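Local coordinates for chemotaxis signal transduction protein (Thermoanaerobacter tengcongensis, PDB 2QDL) that probably serves as the scaffold that couples chemoreceptors to the histidine kinase CheA in bacterial chemotaxis signalling, at residues V35-I40 with G94-A99; E45-I50 with F145-K150; G52-R57 with I83-I88. All coordinates share one frame; numbering follows the deposited sequence.

Contact 1 (V35-I40 with G94-A99)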
loop_
_atom_site.group_PDB
_atom_site.type_symbol
_atom_site.label_atom_id
_atom_site.label_comp_id
_atom_site.label_asym_id
_atom_site.label_seq_id
_atom_site.Cartn_x
_atom_site.Cartn_y
_atom_site.Cartn_z
ATOM N N VAL A 35 6.935 -8.648 -4.282
ATOM C CA VAL A 35 7.960 -8.926 -5.302
ATOM C C VAL A 35 9.030 -7.837 -5.272
ATOM O O VAL A 35 8.796 -6.765 -4.750
ATOM C CB VAL A 35 7.339 -9.087 -6.747
ATOM C CG1 VAL A 35 6.264 -10.205 -6.778
ATOM C CG2 VAL A 35 6.733 -7.831 -7.224
ATOM N N LYS A 36 10.204 -8.097 -5.824
ATOM C CA LYS A 36 11.200 -7.013 -5.973
ATOM C C LYS A 36 10.824 -5.829 -6.919
ATOM O O LYS A 36 10.133 -6.020 -7.948
ATOM C CB LYS A 36 12.555 -7.586 -6.326
ATOM C CG LYS A 36 13.085 -8.420 -5.173
ATOM C CD LYS A 36 14.431 -9.011 -5.521
ATOM C CE LYS A 36 14.975 -9.886 -4.425
ATOM N NZ LYS A 36 15.848 -10.903 -5.089
ATOM N N ASP A 37 11.290 -4.619 -6.547
ATOM C CA ASP A 37 11.061 -3.382 -7.307
ATOM C C ASP A 37 12.002 -3.347 -8.515
ATOM O O ASP A 37 12.943 -2.550 -8.557
ATOM C CB ASP A 37 11.279 -2.144 -6.415
ATOM C CG ASP A 37 11.093 -0.804 -7.164
ATOM O OD1 ASP A 37 10.810 -0.819 -8.370
ATOM O OD2 ASP A 37 11.220 0.279 -6.540
ATOM N N VAL A 38 11.742 -4.217 -9.487
ATOM C CA VAL A 38 12.544 -4.302 -10.710
ATOM C C VAL A 38 11.693 -4.644 -11.955
ATOM O O VAL A 38 10.613 -5.278 -11.864
ATOM C CB VAL A 38 13.773 -5.282 -10.569
ATOM C CG1 VAL A 38 14.447 -5.507 -11.910
ATOM C CG2 VAL A 38 14.798 -4.721 -9.605
ATOM N N SER A 39 12.208 -4.204 -13.108
ATOM C CA SER A 39 11.564 -4.416 -14.414
ATOM C C SER A 39 10.120 -3.922 -14.449
ATOM O O SER A 39 9.193 -4.639 -14.835
ATOM C CB SER A 39 11.707 -5.872 -14.866
ATOM O OG SER A 39 12.919 -6.036 -15.607
ATOM N N ILE A 40 9.946 -2.680 -14.018
ATOM C CA ILE A 40 8.707 -1.960 -14.268
ATOM C C ILE A 40 8.854 -1.363 -15.668
ATOM O O ILE A 40 9.846 -0.704 -15.968
ATOM C CB ILE A 40 8.390 -0.885 -13.185
ATOM C CG1 ILE A 40 8.326 -1.545 -11.799
ATOM C CG2 ILE A 40 7.052 -0.204 -13.474
ATOM C CD1 ILE A 40 8.198 -0.575 -10.697
ATOM N N GLY A 94 0.061 -3.337 -8.015
ATOM C CA GLY A 94 1.334 -3.299 -7.319
ATOM C C GLY A 94 1.580 -1.921 -6.718
ATOM O O GLY A 94 1.309 -0.888 -7.346
ATOM N N LEU A 95 2.063 -1.905 -5.483
ATOM C CA LEU A 95 2.400 -0.659 -4.788
ATOM C C LEU A 95 3.892 -0.710 -4.477
ATOM O O LEU A 95 4.368 -1.668 -3.846
ATOM C CB LEU A 95 1.591 -0.514 -3.491
ATOM C CG LEU A 95 0.078 -0.821 -3.477
ATOM C CD1 LEU A 95 -0.481 -0.560 -2.101
ATOM C CD2 LEU A 95 -0.661 0.029 -4.469
ATOM N N ILE A 96 4.618 0.313 -4.943
ATOM C CA ILE A 96 6.043 0.461 -4.645
ATOM C C ILE A 96 6.210 0.939 -3.217
ATOM O O ILE A 96 5.521 1.853 -2.757
ATOM C CB ILE A 96 6.752 1.434 -5.646
ATOM C CG1 ILE A 96 6.660 0.891 -7.071
ATOM C CG2 ILE A 96 8.242 1.698 -5.256
ATOM C CD1 ILE A 96 6.956 1.933 -8.116
ATOM N N VAL A 97 7.133 0.285 -2.513
ATOM C CA VAL A 97 7.502 0.649 -1.135
ATOM C C VAL A 97 9.036 0.603 -1.013
ATOM O O VAL A 97 9.676 -0.183 -1.697
ATOM C CB VAL A 97 6.808 -0.285 -0.060
ATOM C CG1 VAL A 97 5.313 -0.338 -0.256
ATOM C CG2 VAL A 97 7.368 -1.720 -0.080
ATOM N N ASP A 98 9.607 1.414 -0.127
ATOM C CA ASP A 98 11.054 1.428 0.106
ATOM C C ASP A 98 11.545 0.188 0.837
ATOM O O ASP A 98 12.673 -0.209 0.664
ATOM C CB ASP A 98 11.508 2.694 0.885
ATOM C CG ASP A 98 11.292 3.964 0.100
ATOM O OD1 ASP A 98 11.226 3.886 -1.140
ATOM O OD2 ASP A 98 11.214 5.040 0.719
ATOM N N ALA A 99 10.708 -0.398 1.676
ATOM C CA ALA A 99 11.101 -1.601 2.422
ATOM C C ALA A 99 9.922 -2.088 3.214
ATOM O O ALA A 99 9.107 -1.303 3.647
ATOM C CB ALA A 99 12.289 -1.291 3.386
#
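Ile-96 is touched on both of its branches: with chi1 at -62°, its CG1 arm lies beside the backbone N and extends on to CD1, while CG2 takes the place trans to that N and points to another neighbour. Asp-37 has its carboxylate swung trans to its own backbone N (chi1 178°), and this carries OD2 across to Ile-96 CG2, 3.5 Å away. The two side chains meet at a slant, and the contact is plain van der Waals, a carboxylate oxygen against a methyl. At the other branch, Ile-40 reaches tip to tip with Ile-96, CD1 to CD1 at 3.8 Å. The chain arrives there by an inverse gamma turn centred on Asp-37, which takes it out of strand 33-36. Strand 33-36 pairs with 82-88, and that with the long strand 91-106, in one of the two small barrels of the CheW fold; 91-106 also runs on to pair with 12-19. The contact thus joins the chain leaving one strand to a strand two places along the sheet. Val-63 lies against both isoleucines, and Glu-51 touches both as well. Asp-37 also packs on Lys-77 and Ser-81 at this surface edge of the barrel.

Contact 2 (E45-I50 with F145-K150); sequences ETPEFI and FEVNGK
Phe-49 and Pro-47 converge on a single methyl, CG2 of Val-147. Following Phe-49 outwards, CB leaves the backbone at an angle to the other segment, but chi1 of 71° sets CG between the backbone N and the carbonyl carbon, and from there the ring turns its far end toward Val-147. CB and CG are still too far back to meet it. Further out, CE1 comes to 4.1 Å from Val-147 CG2, and it also lies 3.5 Å from CB of Pro-47 in its own turn. At the tip, CZ makes the tightest approach, 3.6 Å from Val-147 CG2. The methyl meets the ring at its edge, near the ring plane, and the two side chains run past each other in opposite senses. Pro-47 adds its CG at 4.1 Å from the same Val-147 CG2. Arg-69 makes a cation-pi contact with the Phe-49 ring and hydrogen-bonds the Glu-146 carbonyl, linking both sides.

Deeper in, Ile-50 crosses Phe-145 at roughly a right angle. Its chi2 of -87° bends CD1 toward the ring, 3.6 Å from Phe-145 CD1, and the approach is oblique. Phe-145 rests on Pro-62 and Ile-64 of strand 59-65. No hydrogen bond joins the two segments. Between the segments themselves the contact is apolar, and it sets a type I beta turn, Pro-47 to Ile-50, against a tight beta-hairpin whose two-residue type II' turn, Val-147 to Lys-150, is closed by paired backbone bonds.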
loop_
_atom_site.group_PDB
_atom_site.type_symbol
_atom_site.label_atom_id
_atom_site.label_comp_id
_atom_site.label_asym_id
_atom_site.label_seq_id
_atom_site.Cartn_x
_atom_site.Cartn_y
_atom_site.Cartn_z
ATOM N N GLU A 45 1.554 7.770 -21.943
ATOM C CA GLU A 45 0.226 8.389 -21.793
ATOM C C GLU A 45 -0.490 8.047 -20.500
ATOM O O GLU A 45 -1.716 8.109 -20.439
ATOM C CB GLU A 45 -0.695 8.042 -22.977
ATOM C CG GLU A 45 -0.058 8.123 -24.367
ATOM C CD GLU A 45 -0.037 9.532 -24.915
ATOM O OE1 GLU A 45 -0.926 9.867 -25.749
ATOM O OE2 GLU A 45 0.868 10.307 -24.508
ATOM N N THR A 46 0.257 7.667 -19.462
ATOM C CA THR A 46 -0.348 7.444 -18.140
ATOM C C THR A 46 0.068 8.548 -17.169
ATOM O O THR A 46 1.111 9.182 -17.361
ATOM C CB THR A 46 0.035 6.063 -17.534
ATOM O OG1 THR A 46 1.455 5.959 -17.382
ATOM C CG2 THR A 46 -0.467 4.944 -18.387
ATOM N N PRO A 47 -0.725 8.763 -16.098
ATOM C CA PRO A 47 -0.290 9.671 -15.042
ATOM C C PRO A 47 1.082 9.279 -14.505
ATOM O O PRO A 47 1.448 8.090 -14.482
ATOM C CB PRO A 47 -1.346 9.470 -13.954
ATOM C CG PRO A 47 -2.552 9.011 -14.680
ATOM C CD PRO A 47 -2.052 8.184 -15.815
ATOM N N GLU A 48 1.831 10.280 -14.077
ATOM C CA GLU A 48 3.155 10.073 -13.505
ATOM C C GLU A 48 3.183 9.076 -12.341
ATOM O O GLU A 48 4.158 8.359 -12.181
ATOM C CB GLU A 48 3.747 11.418 -13.048
ATOM C CG GLU A 48 4.049 12.384 -14.189
ATOM C CD GLU A 48 2.816 13.159 -14.710
ATOM O OE1 GLU A 48 1.667 12.935 -14.210
ATOM O OE2 GLU A 48 3.010 14.003 -15.636
ATOM N N PHE A 49 2.129 9.040 -11.528
ATOM C CA PHE A 49 2.091 8.148 -10.355
ATOM C C PHE A 49 1.893 6.681 -10.739
ATOM O O PHE A 49 2.140 5.801 -9.927
ATOM C CB PHE A 49 1.054 8.605 -9.309
ATOM C CG PHE A 49 -0.362 8.408 -9.731
ATOM C CD1 PHE A 49 -1.106 9.473 -10.240
ATOM C CD2 PHE A 49 -0.978 7.169 -9.617
ATOM C CE1 PHE A 49 -2.440 9.295 -10.635
ATOM C CE2 PHE A 49 -2.308 6.993 -10.021
ATOM C CZ PHE A 49 -3.034 8.067 -10.536
ATOM N N ILE A 50 1.436 6.427 -11.976
ATOM C CA ILE A 50 1.458 5.080 -12.549
ATOM C C ILE A 50 2.835 4.801 -13.131
ATOM O O ILE A 50 3.138 5.162 -14.277
ATOM C CB ILE A 50 0.403 4.862 -13.641
ATOM C CG1 ILE A 50 -0.969 5.418 -13.216
ATOM C CG2 ILE A 50 0.347 3.363 -14.034
ATOM C CD1 ILE A 50 -1.799 4.452 -12.428
ATOM N N PHE A 145 -6.093 4.156 -7.785
ATOM C CA PHE A 145 -6.009 4.252 -9.242
ATOM C C PHE A 145 -7.061 5.176 -9.863
ATOM O O PHE A 145 -7.068 5.366 -11.078
ATOM C CB PHE A 145 -6.130 2.844 -9.879
ATOM C CG PHE A 145 -4.892 2.021 -9.729
ATOM C CD1 PHE A 145 -3.903 2.045 -10.711
ATOM C CD2 PHE A 145 -4.686 1.253 -8.577
ATOM C CE1 PHE A 145 -2.742 1.310 -10.562
ATOM C CE2 PHE A 145 -3.529 0.521 -8.407
ATOM C CZ PHE A 145 -2.553 0.535 -9.398
ATOM N N GLU A 146 -7.953 5.727 -9.046
ATOM C CA GLU A 146 -9.052 6.523 -9.565
ATOM C C GLU A 146 -8.635 7.961 -9.871
ATOM O O GLU A 146 -8.389 8.755 -8.963
ATOM C CB GLU A 146 -10.288 6.474 -8.654
ATOM C CG GLU A 146 -11.601 6.489 -9.474
ATOM C CD GLU A 146 -12.849 6.644 -8.631
ATOM O OE1 GLU A 146 -13.083 5.798 -7.738
ATOM O OE2 GLU A 146 -13.612 7.610 -8.868
ATOM N N VAL A 147 -8.560 8.254 -11.168
ATOM C CA VAL A 147 -8.188 9.557 -11.718
ATOM C C VAL A 147 -9.461 10.262 -12.190
ATOM O O VAL A 147 -10.111 9.810 -13.146
ATOM C CB VAL A 147 -7.241 9.395 -12.936
ATOM C CG1 VAL A 147 -6.860 10.742 -13.509
ATOM C CG2 VAL A 147 -5.999 8.604 -12.562
ATOM N N ASN A 148 -9.815 11.371 -11.531
ATOM C CA ASN A 148 -11.136 12.004 -11.746
ATOM C C ASN A 148 -12.170 10.884 -11.474
ATOM O O ASN A 148 -12.060 10.173 -10.465
ATOM C CB ASN A 148 -11.256 12.562 -13.187
ATOM N N GLY A 149 -13.171 10.718 -12.358
ATOM C CA GLY A 149 -14.165 9.671 -12.091
ATOM C C GLY A 149 -13.753 8.275 -12.538
ATOM O O GLY A 149 -14.474 7.306 -12.295
ATOM N N LYS A 150 -12.608 8.147 -13.200
ATOM C CA LYS A 150 -12.305 6.863 -13.849
ATOM C C LYS A 150 -11.026 6.192 -13.352
ATOM O O LYS A 150 -10.079 6.853 -12.936
ATOM C CB LYS A 150 -12.293 7.025 -15.380
ATOM C CG LYS A 150 -12.731 5.772 -16.167
ATOM C CD LYS A 150 -12.796 6.042 -17.685
ATOM C CE LYS A 150 -11.411 6.376 -18.276
ATOM N NZ LYS A 150 -11.511 7.181 -19.532
#

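Contact 3 (G52-R57 with I83-I88)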
loop_
_atom_site.group_PDB
_atom_site.type_symbol
_atom_site.label_atom_id
_atom_site.label_comp_id
_atom_site.label_asym_id
_atom_site.label_seq_id
_atom_site.Cartn_x
_atom_site.Cartn_y
_atom_site.Cartn_z
ATOM N N GLY A 52 4.176 2.159 -14.129
ATOM C CA GLY A 52 4.165 1.262 -15.257
ATOM C C GLY A 52 3.564 -0.073 -14.956
ATOM O O GLY A 52 2.679 -0.197 -14.119
ATOM N N ILE A 53 4.052 -1.087 -15.642
ATOM C CA ILE A 53 3.526 -2.396 -15.444
ATOM C C ILE A 53 4.615 -3.421 -15.224
ATOM O O ILE A 53 5.752 -3.239 -15.646
ATOM C CB ILE A 53 2.543 -2.812 -16.603
ATOM C CG1 ILE A 53 1.261 -1.986 -16.538
ATOM C CG2 ILE A 53 2.116 -4.245 -16.445
ATOM C CD1 ILE A 53 0.410 -2.113 -17.775
ATOM N N ILE A 54 4.251 -4.489 -14.529
ATOM C CA ILE A 54 5.096 -5.675 -14.418
ATOM C C ILE A 54 4.368 -6.894 -15.016
ATOM O O ILE A 54 3.134 -6.974 -15.055
ATOM C CB ILE A 54 5.555 -5.964 -12.951
ATOM C CG1 ILE A 54 4.345 -6.104 -12.004
ATOM C CG2 ILE A 54 6.556 -4.890 -12.479
ATOM C CD1 ILE A 54 4.680 -6.795 -10.693
ATOM N N ASN A 55 5.160 -7.826 -15.513
ATOM C CA ASN A 55 4.652 -9.078 -16.008
ATOM C C ASN A 55 4.914 -10.108 -14.937
ATOM O O ASN A 55 6.061 -10.545 -14.760
ATOM C CB ASN A 55 5.362 -9.473 -17.307
ATOM C CG ASN A 55 5.016 -10.876 -17.742
ATOM O OD1 ASN A 55 4.119 -11.479 -17.204
ATOM N ND2 ASN A 55 5.727 -11.390 -18.720
ATOM N N LEU A 56 3.879 -10.467 -14.196
ATOM C CA LEU A 56 4.070 -11.398 -13.088
ATOM C C LEU A 56 3.399 -12.713 -13.426
ATOM O O LEU A 56 2.188 -12.776 -13.461
ATOM C CB LEU A 56 3.528 -10.816 -11.774
ATOM C CG LEU A 56 3.696 -11.714 -10.548
ATOM C CD1 LEU A 56 5.174 -11.996 -10.285
ATOM C CD2 LEU A 56 3.032 -11.116 -9.314
ATOM N N ARG A 57 4.203 -13.734 -13.729
ATOM C CA ARG A 57 3.710 -15.062 -14.144
ATOM C C ARG A 57 2.689 -15.011 -15.293
ATOM O O ARG A 57 1.706 -15.753 -15.282
ATOM C CB ARG A 57 3.117 -15.826 -12.939
ATOM C CG ARG A 57 4.132 -16.162 -11.868
ATOM C CD ARG A 57 3.529 -17.077 -10.757
ATOM N NE ARG A 57 2.698 -16.290 -9.870
ATOM C CZ ARG A 57 3.130 -15.595 -8.811
ATOM N NH1 ARG A 57 4.400 -15.601 -8.449
ATOM N NH2 ARG A 57 2.268 -14.885 -8.113
ATOM N N ILE A 83 7.693 -4.440 -4.447
ATOM C CA ILE A 83 6.369 -4.219 -4.963
ATOM C C ILE A 83 5.405 -5.135 -4.243
ATOM O O ILE A 83 5.434 -6.358 -4.419
ATOM C CB ILE A 83 6.254 -4.469 -6.511
ATOM C CG1 ILE A 83 7.208 -3.542 -7.288
ATOM C CG2 ILE A 83 4.787 -4.301 -6.934
ATOM C CD1 ILE A 83 7.432 -3.948 -8.775
ATOM N N ILE A 84 4.539 -4.515 -3.451
ATOM C CA ILE A 84 3.483 -5.236 -2.730
ATOM C C ILE A 84 2.309 -5.438 -3.660
ATOM O O ILE A 84 1.714 -4.462 -4.159
ATOM C CB ILE A 84 3.005 -4.468 -1.487
ATOM C CG1 ILE A 84 4.208 -4.156 -0.564
ATOM C CG2 ILE A 84 1.923 -5.241 -0.770
ATOM C CD1 ILE A 84 3.848 -3.350 0.654
ATOM N N ILE A 85 1.986 -6.705 -3.895
ATOM C CA ILE A 85 0.838 -7.061 -4.727
ATOM C C ILE A 85 -0.417 -7.081 -3.882
ATOM O O ILE A 85 -0.515 -7.798 -2.875
ATOM C CB ILE A 85 1.025 -8.397 -5.463
ATOM C CG1 ILE A 85 2.394 -8.461 -6.163
ATOM C CG2 ILE A 85 -0.183 -8.723 -6.413
ATOM C CD1 ILE A 85 2.658 -7.385 -7.192
ATOM N N VAL A 86 -1.371 -6.257 -4.288
ATOM C CA VAL A 86 -2.662 -6.169 -3.623
ATOM C C VAL A 86 -3.790 -6.445 -4.666
ATOM O O VAL A 86 -3.525 -6.746 -5.832
ATOM C CB VAL A 86 -2.840 -4.766 -2.919
ATOM C CG1 VAL A 86 -1.683 -4.492 -1.932
ATOM C CG2 VAL A 86 -2.960 -3.639 -3.954
ATOM N N GLU A 87 -5.036 -6.348 -4.225
ATOM C CA GLU A 87 -6.195 -6.537 -5.096
ATOM C C GLU A 87 -7.135 -5.380 -4.848
ATOM O O GLU A 87 -7.445 -5.083 -3.718
ATOM C CB GLU A 87 -6.895 -7.858 -4.792
ATOM C CG GLU A 87 -8.120 -8.072 -5.631
ATOM C CD GLU A 87 -8.966 -9.259 -5.163
ATOM O OE1 GLU A 87 -9.732 -9.159 -4.159
ATOM O OE2 GLU A 87 -8.865 -10.295 -5.831
ATOM N N ILE A 88 -7.502 -4.685 -5.908
ATOM C CA ILE A 88 -8.341 -3.514 -5.832
ATOM C C ILE A 88 -9.441 -3.760 -6.851
ATOM O O ILE A 88 -9.169 -3.953 -8.052
ATOM C CB ILE A 88 -7.575 -2.215 -6.178
ATOM C CG1 ILE A 88 -6.418 -1.981 -5.201
ATOM C CG2 ILE A 88 -8.520 -1.016 -6.198
ATOM C CD1 ILE A 88 -5.572 -0.814 -5.598
#
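Ile-54 projects from strand 52-56 as a forked bump, its two ends spread over Ile-83 and Ile-85. Its chi1 of 56° puts CG1 between the backbone N and the carbonyl carbon, which leaves CG2 to face one neighbour and CD1 the other. CG2 meets Ile-83 CD1 at 3.9 Å, and CD1 meets Ile-85 CD1 at 4.1 Å, both end-on. Ile-85 in turn presents itself to the notch between Ile-54 and Leu-56, two residues apart on the same face of their strand: besides the CD1 contact, its CG1 sits 4.2 Å from Leu-56 CD2. This pair too meets tip to tip, so the ends abut and do not interlock.

The strands do not pair. Their axes pass 11.1 Å apart at 77°, nearly perpendicular, and side chains of both strands point into the space between, together with neighbours from 59-65 and 33-36, as in the interior of a small beta-barrel such as those of the CheW fold. Strand 50-56 pairs with 59-65, and 82-88 with both 33-36 and 91-106, so this contact crosses the barrel's core. Ile-61 and Val-63 pack beside Ile-54, while Val-35 touches Leu-56 and Ile-83. Toward the end of the strand, Leu-56 lies beside Glu-33, which also contacts Ile-85 and forms a salt bridge with Arg-57. CG of Leu-56 stands 4.2 Å above one face of the Arg-57 guanidinium, offset toward its rim.

Overall arrangement
From the N terminus the chain passes 35-40, 45-50 and 52-57 in quick succession, then returns through 83-88 and 94-99 before reaching 145-150 far downstream. Contact 3 closes the shortest loop, and it falls within the spans of both others. Contact 1 closes the next, while contact 2 begins inside that span and ends well beyond it, so the two cross. Contacts 1 and 3 share one sheet: the Val-35 carbonyl accepts a hydrogen bond from Ile-83 N, and that of Leu-95 one from Ile-84 N. Contact 2 lies about 16 Å from contact 3, centre to centre, yet Phe-145 packs on Ile-88, bringing the C-terminal hairpin region against the barrel.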